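Local coordinates for LIP (Serratia marcescens, PDB 4A1R), which is a membrane-bound component of the type VI secretion system, belonging to the TssJ lipoprotein family, at residues Asp46-Phe49 against Phe50-Gln53; Lys122-Gln125 against Phe126-Asp129. All coordinates share one frame; numbering follows the deposited sequence.

Both contacts lie at turning points of the chain, and in each a serine offers its backbone N-H and its hydroxyl to a single oxygen three residues earlier. In contact 1 (Asp46-Gln53 without a gap, meeting as 46-49 and 50-53) the acceptor is a carboxylate oxygen and the setting is a helix start; in contact 2 (122-129) it is a main-chain carbonyl oxygen and the setting is a beta turn. The two do not touch: in this beta-sandwich protein their centres are 38 Å apart, their nearest atoms about 25 Å, and they sit on opposite sides of the chain's centre, contact 1 about 15 Å from it and contact 2 about 25 Å.

Contact 1: Asp46-Phe49 against Phe50-Gln53; sequences DADF and FSLQ
Asp48 is the N-cap of helix 49-60, where the chain, having left the short helix 42-46, turns into the longer one, and its carboxylate caps Ser51, three residues on. Asp48 OD1 receives two donors from this serine: Ser51 N at 3.3 Å, nearly along the C-O axis, and Ser51 OG at 2.7 Å on the syn side, 26° out of the carboxylate plane. The donors arrive from opposite faces of that plane, which should restrain the rotation of the carboxylate. With chi1 at 61°, Asp48 CG stands between its own N and carbonyl carbon, and the carboxylate is folded back over the first helical turn. A negative group here would be expected to interact well with the helix dipole. In this classical N-capping bond the carboxylate stands in for the carbonyl of an earlier helical turn, which Ser51 N lacks; Ala47 O bonds Arg107 instead. Regular helical bonding then takes over, with Gln53 N meeting Phe49 O at 2.9 Å and Leu52 N making a weak bond to Asp48 O. Beneath the cap, Leu52 CG rests on the methyl of Ala47 (CG to CB 3.8 Å). On another side of the helix, the Gln53 amide passes the Phe49 ring with their planes 65° apart, NE2 lying 3.6 Å from CE2; that NE2 is hydrogen-bonded to Glu97, while Trp106 packs edge-to-face with the Phe49 ring.

Contact 2: Lys122-Gln125 against Phe126-Asp129; sequences KVWQ and FSPD
Ser127 and Trp124 are the two ends of a type I beta turn in the surface loop that leads from strand 107-111 to strand 130-138. From its CB, which lies 3.5 Å from Trp124 O, the Ser127 side chain runs to OG, which lies 2.9 Å from that same Trp124 O in a hydrogen bond and also touches Trp124 CB at 3.3 Å. Ser127 N makes the turn's own i to i+3 bond to Trp124 O at 3.3 Å; a chi1 of -57° keeps OG beside that N, where it can reach the same oxygen. Both donors come from one face of the carbonyl plane, OG tilted 30° from it and N standing 47° above it, so the turn closes with two bonds on one oxygen. Overlapping its start, an inverse gamma turn is centred on Trp124, with a weak bond from Gln125 N to Val123 O. At the second and third positions of the beta turn, the Phe126 ring leans back on Gln125, its CD1 lying 3.8 Å from Gln125 CB. Beyond, Asp129 is tied to Ser8 near the start of the modelled chain. One water bridges the loop, donating to Gln125 O and to Ser127 O, each at 2.7 Å.

Contact 1: Asp46-Phe49 against Phe50-Gln53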
loop_
_atom_site.group_PDB
_atom_site.type_symbol
_atom_site.label_atom_id
_atom_site.label_comp_id
_atom_site.label_asym_id
_atom_site.label_seq_id
_atom_site.Cartn_x
_atom_site.Cartn_y
_atom_site.Cartn_z
ATOM N N ASP A 46 10.126 -4.548 9.126
ATOM C CA ASP A 46 10.610 -5.066 10.418
ATOM C C ASP A 46 9.780 -4.576 11.622
ATOM O O ASP A 46 9.737 -5.219 12.664
ATOM C CB ASP A 46 12.076 -4.677 10.603
ATOM C CG ASP A 46 12.713 -5.357 11.807
ATOM O OD1 ASP A 46 12.625 -6.609 11.912
ATOM O OD2 ASP A 46 13.270 -4.631 12.658
ATOM N N ALA A 47 9.135 -3.431 11.483
ATOM C CA ALA A 47 8.403 -2.839 12.616
ATOM C C ALA A 47 7.247 -3.740 13.094
ATOM O O ALA A 47 6.660 -4.503 12.289
ATOM C CB ALA A 47 7.891 -1.462 12.237
ATOM N N ASP A 48 6.906 -3.689 14.389
ATOM C CA ASP A 48 5.711 -4.446 14.793
ATOM C C ASP A 48 4.407 -3.732 14.487
ATOM O O ASP A 48 4.417 -2.516 14.263
ATOM C CB ASP A 48 5.782 -5.093 16.195
ATOM C CG ASP A 48 5.966 -4.111 17.316
ATOM O OD1 ASP A 48 5.600 -2.923 17.205
ATOM O OD2 ASP A 48 6.477 -4.567 18.359
ATOM N N PHE A 49 3.304 -4.474 14.425
ATOM C CA PHE A 49 2.005 -3.893 14.101
ATOM C C PHE A 49 1.655 -2.676 14.941
ATOM O O PHE A 49 1.272 -1.634 14.392
ATOM C CB PHE A 49 0.890 -4.913 14.217
ATOM C CG PHE A 49 -0.452 -4.394 13.770
ATOM C CD1 PHE A 49 -0.795 -4.377 12.403
ATOM C CD2 PHE A 49 -1.378 -3.908 14.696
ATOM C CE1 PHE A 49 -2.042 -3.906 11.987
ATOM C CE2 PHE A 49 -2.627 -3.443 14.287
ATOM C CZ PHE A 49 -2.961 -3.439 12.926
ATOM N N PHE A 50 1.789 -2.798 16.264
ATOM C CA PHE A 50 1.395 -1.678 17.135
ATOM C C PHE A 50 2.133 -0.378 16.845
ATOM O O PHE A 50 1.500 0.684 16.739
ATOM C CB PHE A 50 1.563 -2.009 18.613
ATOM C CG PHE A 50 1.080 -0.894 19.518
ATOM C CD1 PHE A 50 -0.276 -0.734 19.780
ATOM C CD2 PHE A 50 1.972 0.019 20.040
ATOM C CE1 PHE A 50 -0.726 0.299 20.590
ATOM C CE2 PHE A 50 1.524 1.064 20.852
ATOM C CZ PHE A 50 0.181 1.193 21.126
ATOM N N SER A 51 3.459 -0.469 16.718
ATOM C CA SER A 51 4.327 0.681 16.419
ATOM C C SER A 51 3.897 1.447 15.181
ATOM O O SER A 51 3.760 2.660 15.214
ATOM C CB SER A 51 5.770 0.216 16.234
ATOM O OG SER A 51 6.273 -0.269 17.457
ATOM N N LEU A 52 3.694 0.719 14.090
ATOM C CA LEU A 52 3.211 1.287 12.850
ATOM C C LEU A 52 1.832 1.911 13.015
ATOM O O LEU A 52 1.587 3.016 12.509
ATOM C CB LEU A 52 3.161 0.192 11.768
ATOM C CG LEU A 52 4.466 -0.280 11.146
ATOM C CD1 LEU A 52 4.218 -1.434 10.170
ATOM C CD2 LEU A 52 5.182 0.878 10.441
ATOM N N GLN A 53 0.929 1.211 13.711
ATOM C CA GLN A 53 -0.433 1.710 13.885
ATOM C C GLN A 53 -0.478 2.979 14.746
ATOM O O GLN A 53 -1.178 3.939 14.416
ATOM C CB GLN A 53 -1.318 0.651 14.528
ATOM C CG GLN A 53 -2.777 1.065 14.693
ATOM C CD GLN A 53 -3.547 0.037 15.498
ATOM O OE1 GLN A 53 -3.198 -0.236 16.650
ATOM N NE2 GLN A 53 -4.600 -0.505 14.923
#

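Contact 2: Lys122-Gln125 against Phe126-Asp129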
loop_
_atom_site.group_PDB
_atom_site.type_symbol
_atom_site.label_atom_id
_atom_site.label_comp_id
_atom_site.label_asym_id
_atom_site.label_seq_id
_atom_site.Cartn_x
_atom_site.Cartn_y
_atom_site.Cartn_z
ATOM N N LYS A 122 12.808 10.152 -21.253
ATOM C CA LYS A 122 13.591 11.211 -21.891
ATOM C C LYS A 122 13.321 11.278 -23.397
ATOM O O LYS A 122 13.355 12.361 -23.988
ATOM C CB LYS A 122 15.089 11.080 -21.601
ATOM C CG LYS A 122 15.665 9.697 -21.827
ATOM C CD LYS A 122 17.137 9.785 -22.203
ATOM C CE LYS A 122 17.919 8.611 -21.639
ATOM N NZ LYS A 122 19.390 8.849 -21.704
ATOM N N VAL A 123 13.029 10.120 -23.995
ATOM C CA VAL A 123 12.667 10.025 -25.413
ATOM C C VAL A 123 11.136 10.049 -25.597
ATOM O O VAL A 123 10.596 10.857 -26.359
ATOM C CB VAL A 123 13.308 8.773 -26.059
ATOM C CG1 VAL A 123 12.728 8.501 -27.444
ATOM C CG2 VAL A 123 14.814 8.914 -26.123
ATOM N N TRP A 124 10.428 9.178 -24.885
ATOM C CA TRP A 124 8.968 9.163 -24.921
ATOM C C TRP A 124 8.377 10.112 -23.902
ATOM O O TRP A 124 7.685 9.709 -22.975
ATOM C CB TRP A 124 8.479 7.733 -24.749
ATOM C CG TRP A 124 9.100 6.886 -25.811
ATOM C CD1 TRP A 124 10.265 6.151 -25.747
ATOM C CD2 TRP A 124 8.629 6.754 -27.193
ATOM N NE1 TRP A 124 10.524 5.534 -26.959
ATOM C CE2 TRP A 124 9.573 5.872 -27.868
ATOM C CE3 TRP A 124 7.526 7.246 -27.902
ATOM C CZ2 TRP A 124 9.433 5.537 -29.214
ATOM C CZ3 TRP A 124 7.388 6.894 -29.239
ATOM C CH2 TRP A 124 8.311 6.048 -29.878
ATOM N N GLN A 125 8.620 11.398 -24.103
ATOM C CA GLN A 125 8.307 12.425 -23.102
ATOM C C GLN A 125 6.840 12.538 -22.711
ATOM O O GLN A 125 6.526 13.022 -21.627
ATOM C CB GLN A 125 8.787 13.788 -23.612
ATOM C CG GLN A 125 10.269 13.835 -23.961
ATOM C CD GLN A 125 11.082 14.710 -23.015
ATOM O OE1 GLN A 125 10.595 15.722 -22.507
ATOM N NE2 GLN A 125 12.336 14.337 -22.800
ATOM N N PHE A 126 5.924 12.148 -23.592
ATOM C CA PHE A 126 4.511 12.364 -23.327
ATOM C C PHE A 126 3.721 11.124 -22.878
ATOM O O PHE A 126 2.497 11.112 -22.907
ATOM C CB PHE A 126 3.882 13.048 -24.533
ATOM C CG PHE A 126 4.347 14.473 -24.692
ATOM C CD1 PHE A 126 5.562 14.758 -25.279
ATOM C CD2 PHE A 126 3.587 15.519 -24.169
ATOM C CE1 PHE A 126 5.989 16.078 -25.399
ATOM C CE2 PHE A 126 4.001 16.833 -24.300
ATOM C CZ PHE A 126 5.213 17.102 -24.897
ATOM N N SER A 127 4.447 10.097 -22.470
ATOM C CA SER A 127 3.858 8.839 -22.009
ATOM C C SER A 127 3.138 9.108 -20.687
ATOM O O SER A 127 3.470 10.074 -20.015
ATOM C CB SER A 127 4.953 7.805 -21.815
ATOM O OG SER A 127 5.676 7.632 -23.023
ATOM N N PRO A 128 2.126 8.292 -20.326
ATOM C CA PRO A 128 1.451 8.603 -19.039
ATOM C C PRO A 128 2.429 8.497 -17.870
ATOM O O PRO A 128 3.305 7.635 -17.885
ATOM C CB PRO A 128 0.368 7.531 -18.926
ATOM C CG PRO A 128 0.176 7.001 -20.315
ATOM C CD PRO A 128 1.465 7.199 -21.065
ATOM N N ASP A 129 2.321 9.387 -16.886
ATOM C CA ASP A 129 3.260 9.330 -15.775
ATOM C C ASP A 129 2.541 9.022 -14.454
ATOM O O ASP A 129 2.897 9.538 -13.396
ATOM C CB ASP A 129 4.109 10.601 -15.681
ATOM C CG ASP A 129 3.312 11.792 -15.215
ATOM O OD1 ASP A 129 2.168 11.965 -15.702
ATOM O OD2 ASP A 129 3.829 12.541 -14.359
HETATM O O HOH W 1 5.105 12.171 -19.451
#